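Local coordinates for protein restriction endonuclease PacI (Pseudomonas alcaligenes, PDB 3M7K) that cuts DNA at a rare eight-base-pair target site, as an HNH restriction endonuclease with a beta-beta-alpha-metal active site, at residues Pro5-Asn10 / Lys25-Trp30; Asn44-Thr47 / Ala53-Gly56. All blocks are in the same frame, centred on the assembly; numbering follows the deposited sequence.

The two contacts come one after the other along the chain, contact 1 closing before contact 2 opens, with centres about 12 Å apart. Contact 1 joins the loop between strands 2-3 and 10-11 to the start of helix 25-40 through a zinc ion. Contact 2 lies beyond that helix, where the loop leading into helix 48-55 meets the end of helix 48-55. Trp30 bridges them: its CH2 lies 3.3 Å from the carbonyl O of Phe46. The N-terminal zinc site, which borders bound DNA, is in this way connected by packing, through helices 25-40 and 48-55, to strand 105-108, one of the paired strands of the nuclease core.

Contact 1 (Pro5-Asn10 / Lys25-Trp30). With ZN (zinc ion), chain E; PT (platinum (II) ion), chain G; nucleotides of chain B; nucleotides of chain C.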
loop_
_atom_site.group_PDB
_atom_site.type_symbol
_atom_site.label_atom_id
_atom_site.label_comp_id
_atom_site.label_asym_id
_atom_site.label_seq_id
_atom_site.Cartn_x
_atom_site.Cartn_y
_atom_site.Cartn_z
ATOM N N PRO A 5 3.522 -28.989 -18.461
ATOM C CA PRO A 5 3.767 -30.336 -17.936
ATOM C C PRO A 5 2.994 -30.617 -16.645
ATOM O O PRO A 5 2.911 -31.768 -16.226
ATOM C CB PRO A 5 5.274 -30.337 -17.673
ATOM C CG PRO A 5 5.601 -28.915 -17.418
ATOM C CD PRO A 5 4.709 -28.125 -18.323
ATOM N N ARG A 6 2.422 -29.580 -16.038
ATOM C CA ARG A 6 1.689 -29.734 -14.784
ATOM C C ARG A 6 0.171 -29.918 -14.983
ATOM O O ARG A 6 -0.398 -30.885 -14.461
ATOM C CB ARG A 6 2.000 -28.581 -13.822
ATOM C CG ARG A 6 1.167 -28.590 -12.549
ATOM C CD ARG A 6 1.751 -29.489 -11.486
ATOM N NE ARG A 6 2.362 -28.707 -10.413
ATOM C CZ ARG A 6 2.090 -28.867 -9.120
ATOM N NH1 ARG A 6 1.227 -29.800 -8.731
ATOM N NH2 ARG A 6 2.690 -28.099 -8.217
ATOM N N CYS A 7 -0.472 -29.010 -15.727
ATOM C CA CYS A 7 -1.906 -29.136 -16.024
ATOM C C CYS A 7 -2.209 -29.927 -17.306
ATOM O O CYS A 7 -3.341 -30.355 -17.499
ATOM C CB CYS A 7 -2.591 -27.761 -16.099
ATOM S SG CYS A 7 -1.952 -26.680 -17.393
ATOM N N GLN A 8 -1.206 -30.089 -18.170
ATOM C CA GLN A 8 -1.346 -30.767 -19.474
ATOM C C GLN A 8 -2.071 -29.940 -20.540
ATOM O O GLN A 8 -2.358 -30.443 -21.634
ATOM C CB GLN A 8 -1.995 -32.166 -19.341
ATOM C CG GLN A 8 -1.352 -33.069 -18.300
ATOM C CD GLN A 8 -0.009 -33.579 -18.744
ATOM O OE1 GLN A 8 0.088 -34.641 -19.361
ATOM N NE2 GLN A 8 1.043 -32.836 -18.427
ATOM N N ARG A 9 -2.359 -28.675 -20.238
ATOM C CA ARG A 9 -3.062 -27.832 -21.196
ATOM C C ARG A 9 -2.157 -27.381 -22.329
ATOM O O ARG A 9 -0.957 -27.163 -22.126
ATOM C CB ARG A 9 -3.694 -26.615 -20.521
ATOM C CG ARG A 9 -4.854 -26.940 -19.598
ATOM C CD ARG A 9 -5.410 -25.684 -18.964
ATOM N NE ARG A 9 -4.366 -24.914 -18.268
ATOM C CZ ARG A 9 -4.472 -23.627 -17.966
ATOM N NH1 ARG A 9 -5.567 -22.958 -18.299
ATOM N NH2 ARG A 9 -3.473 -23.003 -17.345
ATOM N N ASN A 10 -2.738 -27.291 -23.527
ATOM C CA ASN A 10 -2.069 -26.677 -24.657
ATOM C C ASN A 10 -2.295 -25.170 -24.595
ATOM O O ASN A 10 -3.445 -24.712 -24.570
ATOM C CB ASN A 10 -2.574 -27.303 -25.956
ATOM C CG ASN A 10 -2.300 -28.793 -26.010
ATOM O OD1 ASN A 10 -1.157 -29.221 -25.860
ATOM N ND2 ASN A 10 -3.348 -29.589 -26.200
ATOM N N LYS A 25 1.371 -20.018 -15.847
ATOM C CA LYS A 25 0.958 -19.013 -14.857
ATOM C C LYS A 25 -0.213 -19.538 -14.005
ATOM O O LYS A 25 -0.268 -19.293 -12.811
ATOM C CB LYS A 25 0.588 -17.676 -15.531
ATOM C CG LYS A 25 1.774 -16.921 -16.190
ATOM C CD LYS A 25 1.270 -15.783 -17.087
ATOM C CE LYS A 25 2.390 -14.853 -17.547
ATOM N NZ LYS A 25 1.834 -13.745 -18.390
ATOM N N GLY A 26 -1.140 -20.264 -14.626
ATOM C CA GLY A 26 -2.306 -20.815 -13.914
ATOM C C GLY A 26 -1.910 -21.811 -12.843
ATOM O O GLY A 26 -2.429 -21.787 -11.704
ATOM N N CYS A 27 -0.973 -22.684 -13.193
ATOM C CA CYS A 27 -0.492 -23.696 -12.255
ATOM C C CYS A 27 0.289 -23.064 -11.102
ATOM O O CYS A 27 0.107 -23.441 -9.943
ATOM C CB CYS A 27 0.362 -24.747 -12.972
ATOM S SG CYS A 27 -0.572 -25.981 -13.953
ATOM N N MET A 28 1.164 -22.119 -11.422
ATOM C CA MET A 28 1.952 -21.431 -10.396
ATOM C C MET A 28 1.032 -20.590 -9.504
ATOM O O MET A 28 1.185 -20.589 -8.284
ATOM C CB MET A 28 3.069 -20.598 -11.041
ATOM C CG MET A 28 3.908 -19.730 -10.099
ATOM S SD MET A 28 5.319 -20.551 -9.322
ATOM C CE MET A 28 4.523 -21.487 -8.000
ATOM N N THR A 29 0.062 -19.893 -10.099
ATOM C CA THR A 29 -0.861 -19.099 -9.290
ATOM C C THR A 29 -1.731 -20.002 -8.397
ATOM O O THR A 29 -1.941 -19.688 -7.232
ATOM C CB THR A 29 -1.688 -18.115 -10.118
ATOM O OG1 THR A 29 -0.791 -17.241 -10.807
ATOM C CG2 THR A 29 -2.560 -17.262 -9.217
ATOM N N TRP A 30 -2.188 -21.135 -8.924
ATOM C CA TRP A 30 -2.934 -22.090 -8.097
ATOM C C TRP A 30 -2.111 -22.625 -6.924
ATOM O O TRP A 30 -2.624 -22.713 -5.796
ATOM C CB TRP A 30 -3.492 -23.260 -8.923
ATOM C CG TRP A 30 -4.044 -24.380 -8.054
ATOM C CD1 TRP A 30 -3.501 -25.623 -7.878
ATOM C CD2 TRP A 30 -5.217 -24.334 -7.230
ATOM N NE1 TRP A 30 -4.277 -26.363 -7.011
ATOM C CE2 TRP A 30 -5.336 -25.599 -6.600
ATOM C CE3 TRP A 30 -6.183 -23.349 -6.963
ATOM C CZ2 TRP A 30 -6.384 -25.910 -5.721
ATOM C CZ3 TRP A 30 -7.235 -23.661 -6.103
ATOM C CH2 TRP A 30 -7.329 -24.934 -5.498
HETATM ZN ZN ZN E . -0.217 -25.463 -16.163
HETATM PT PT PT G . 6.610 -21.874 -10.325
ATOM P P DA B 2 3.842 -32.712 -11.478
ATOM O OP1 DA B 2 2.444 -33.204 -11.386
ATOM O OP2 DA B 2 4.116 -31.374 -12.057
ATOM O "O5'" DA B 2 4.512 -32.767 -10.019
ATOM C "C5'" DA B 2 4.280 -33.868 -9.127
ATOM C "C4'" DA B 2 4.525 -33.479 -7.671
ATOM O "O4'" DA B 2 5.940 -33.248 -7.422
ATOM C "C3'" DA B 2 3.820 -32.215 -7.188
ATOM O "O3'" DA B 2 3.345 -32.413 -5.849
ATOM C "C2'" DA B 2 4.910 -31.147 -7.284
ATOM C "C1'" DA B 2 6.153 -31.943 -6.909
ATOM N N9 DA B 2 7.421 -31.473 -7.469
ATOM C C8 DA B 2 7.693 -31.160 -8.779
ATOM N N7 DA B 2 8.935 -30.790 -8.996
ATOM C C5 DA B 2 9.518 -30.874 -7.740
ATOM C C6 DA B 2 10.835 -30.622 -7.291
ATOM N N6 DA B 2 11.787 -30.207 -8.135
ATOM N N1 DA B 2 11.117 -30.802 -5.965
ATOM C C2 DA B 2 10.130 -31.221 -5.147
ATOM N N3 DA B 2 8.850 -31.496 -5.458
ATOM C C4 DA B 2 8.606 -31.300 -6.781
ATOM P P DA C 3 4.599 -14.204 -10.474
ATOM O OP1 DA C 3 4.391 -13.162 -11.510
ATOM O OP2 DA C 3 3.636 -15.333 -10.372
ATOM O "O5'" DA C 3 6.033 -14.848 -10.617
ATOM C "C5'" DA C 3 7.109 -14.146 -11.205
ATOM C "C4'" DA C 3 8.403 -14.947 -11.049
ATOM O "O4'" DA C 3 8.504 -15.417 -9.681
ATOM C "C3'" DA C 3 8.537 -16.221 -11.881
ATOM O "O3'" DA C 3 9.918 -16.516 -12.052
ATOM C "C2'" DA C 3 7.900 -17.285 -10.989
ATOM C "C1'" DA C 3 8.405 -16.833 -9.618
ATOM N N9 DA C 3 7.522 -17.176 -8.500
ATOM C C8 DA C 3 6.158 -17.265 -8.500
ATOM N N7 DA C 3 5.651 -17.579 -7.329
ATOM C C5 DA C 3 6.772 -17.717 -6.508
ATOM C C6 DA C 3 6.945 -18.033 -5.134
ATOM N N6 DA C 3 5.943 -18.307 -4.296
ATOM N N1 DA C 3 8.202 -18.053 -4.641
ATOM C C2 DA C 3 9.234 -17.788 -5.453
ATOM N N3 DA C 3 9.199 -17.475 -6.747
ATOM C C4 DA C 3 7.928 -17.460 -7.217
#
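The CG methylene of Arg6 lies over the sulfur of Cys27, 3.4 Å from its SG, and CB of the next residue, Cys7, comes equally close to the same SG. An arginine suits this place because its aliphatic stem can cover a metal-bound thiolate while its charged end reaches DNA. With CG anti to the backbone N (chi1 174°) and the chain bent at chi2 and chi3, the guanidinium turns one face to the sugar of DA2 of chain B, whose C2' stands 3.7 Å above the plane, offset toward the rim. Its NH1 makes a salt bridge to another phosphate of the DNA. Cys7 SG and Cys27 SG bind the zinc ion at 2.5 and 2.3 Å. Cys4 and Cys24 complete a four-cysteine site built from two CxxC pairs, one in the loop and one running into helix 25-40, so the metal ties the two segments together. Arg9 braces the loop: its NE donates to Cys7 SG over 3.1 Å in a nearly straight bond (170°), with the sulfur at the edge of the guanidinium and in its plane. The Arg9 backbone N donates to that sulfur as well, over 3.5 Å, and such N-H groups would be expected to temper the negative charge of a thiolate. Gly26 lets the guanidinium settle against bare backbone, Arg9 NH2 coming 4.2 Å from its CA. Met28 SD binds a platinum ion, probably introduced for the crystal work, together with Met23; a soft thioether suits such a metal, and this SD lies 3.5 Å from C8 of DA3 of chain C.

Contact 2 (Asn44-Thr47 / Ala53-Gly56); sequences NTFT and AWYG
From CB outward, Trp54 first meets Phe46 at the methylene itself, which lies 3.9 Å from Phe46 CE2. Trp54 CG comes closer, 3.8 Å from Phe46 CE2. Further into the indole, CD2 lies 3.9 Å from Phe46 CZ, and Trp54 CE2, the last atom Phe46 touches, 4.2 Å from that CZ. The phenyl edge, its CE2 and CZ, thus stands over the CG-CD2 side of the indole face, offset from the ring centre. A chi1 of 180° carries CG away from the backbone N, extending the indole from helix 48-55. This is an edge-to-face aromatic pair, T-shaped in kind though tilted, with the phenyl and five-membered ring planes at 61° and their centroids 5.2 Å apart. It folds the loop after helix 25-40 back on the last turn of helix 48-55, which Thr47 begins as N-cap residue. Strand 105-108 pairs with strand 90-93, bearing the magnesium ligand Asp92; helix 110-116 supplies Asn113, consistent with the beta-beta-alpha-metal unit of HNH nucleases. Phenylalanine suits the buried side, since its wholly apolar ring also packs on Trp30, Pro102 and Ala105. Tryptophan, partly exposed, has a large ring system that also touches Ala105 and Leu107.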
loop_
_atom_site.group_PDB
_atom_site.type_symbol
_atom_site.label_atom_id
_atom_site.label_comp_id
_atom_site.label_asym_id
_atom_site.label_seq_id
_atom_site.Cartn_x
_atom_site.Cartn_y
_atom_site.Cartn_z
ATOM N N ASN A 44 -10.234 -22.355 1.327
ATOM C CA ASN A 44 -10.091 -22.383 -0.124
ATOM C C ASN A 44 -11.126 -23.338 -0.714
ATOM O O ASN A 44 -10.940 -24.552 -0.666
ATOM C CB ASN A 44 -8.683 -22.848 -0.514
ATOM C CG ASN A 44 -8.486 -22.924 -2.024
ATOM O OD1 ASN A 44 -9.307 -22.424 -2.796
ATOM N ND2 ASN A 44 -7.381 -23.540 -2.450
ATOM N N THR A 45 -12.209 -22.791 -1.269
ATOM C CA THR A 45 -13.239 -23.619 -1.892
ATOM C C THR A 45 -13.095 -23.801 -3.416
ATOM O O THR A 45 -13.844 -24.591 -4.008
ATOM C CB THR A 45 -14.684 -23.172 -1.513
ATOM O OG1 THR A 45 -14.914 -21.839 -1.984
ATOM C CG2 THR A 45 -14.896 -23.221 0.002
ATOM N N PHE A 46 -12.141 -23.105 -4.053
ATOM C CA PHE A 46 -11.729 -23.447 -5.428
ATOM C C PHE A 46 -11.163 -24.872 -5.473
ATOM O O PHE A 46 -10.482 -25.291 -4.537
ATOM C CB PHE A 46 -10.593 -22.543 -5.923
ATOM C CG PHE A 46 -11.033 -21.204 -6.431
ATOM C CD1 PHE A 46 -10.765 -20.055 -5.691
ATOM C CD2 PHE A 46 -11.662 -21.083 -7.669
ATOM C CE1 PHE A 46 -11.138 -18.808 -6.149
ATOM C CE2 PHE A 46 -12.054 -19.839 -8.143
ATOM C CZ PHE A 46 -11.788 -18.690 -7.384
ATOM N N THR A 47 -11.436 -25.600 -6.553
ATOM C CA THR A 47 -10.599 -26.738 -6.950
ATOM C C THR A 47 -9.688 -26.230 -8.052
ATOM O O THR A 47 -9.951 -25.167 -8.631
ATOM C CB THR A 47 -11.407 -27.916 -7.521
ATOM O OG1 THR A 47 -12.168 -27.481 -8.664
ATOM C CG2 THR A 47 -12.311 -28.527 -6.452
ATOM N N ALA A 53 -10.347 -22.458 -14.871
ATOM C CA ALA A 53 -11.405 -21.869 -15.696
ATOM C C ALA A 53 -11.675 -20.424 -15.293
ATOM O O ALA A 53 -11.920 -19.569 -16.145
ATOM C CB ALA A 53 -12.705 -22.700 -15.625
ATOM N N TRP A 54 -11.653 -20.171 -13.986
ATOM C CA TRP A 54 -11.855 -18.830 -13.445
ATOM C C TRP A 54 -10.711 -17.912 -13.889
ATOM O O TRP A 54 -10.953 -16.758 -14.281
ATOM C CB TRP A 54 -11.983 -18.906 -11.924
ATOM C CG TRP A 54 -12.202 -17.588 -11.229
ATOM C CD1 TRP A 54 -13.408 -16.978 -10.965
ATOM C CD2 TRP A 54 -11.192 -16.725 -10.725
ATOM N NE1 TRP A 54 -13.196 -15.781 -10.322
ATOM C CE2 TRP A 54 -11.844 -15.600 -10.162
ATOM C CE3 TRP A 54 -9.789 -16.787 -10.688
ATOM C CZ2 TRP A 54 -11.134 -14.539 -9.563
ATOM C CZ3 TRP A 54 -9.086 -15.730 -10.092
ATOM C CH2 TRP A 54 -9.763 -14.626 -9.536
ATOM N N TYR A 55 -9.484 -18.431 -13.863
ATOM C CA TYR A 55 -8.289 -17.616 -14.115
ATOM C C TYR A 55 -8.182 -17.236 -15.594
ATOM O O TYR A 55 -7.566 -16.220 -15.949
ATOM C CB TYR A 55 -7.019 -18.354 -13.653
ATOM C CG TYR A 55 -5.778 -17.474 -13.446
ATOM C CD1 TYR A 55 -4.590 -17.750 -14.122
ATOM C CD2 TYR A 55 -5.791 -16.395 -12.559
ATOM C CE1 TYR A 55 -3.437 -16.965 -13.933
ATOM C CE2 TYR A 55 -4.648 -15.591 -12.367
ATOM C CZ TYR A 55 -3.471 -15.896 -13.055
ATOM O OH TYR A 55 -2.353 -15.136 -12.885
ATOM N N GLY A 56 -8.780 -18.062 -16.450
ATOM C CA GLY A 56 -8.747 -17.846 -17.882
ATOM C C GLY A 56 -7.345 -17.741 -18.459
ATOM O O GLY A 56 -6.404 -18.428 -18.031
#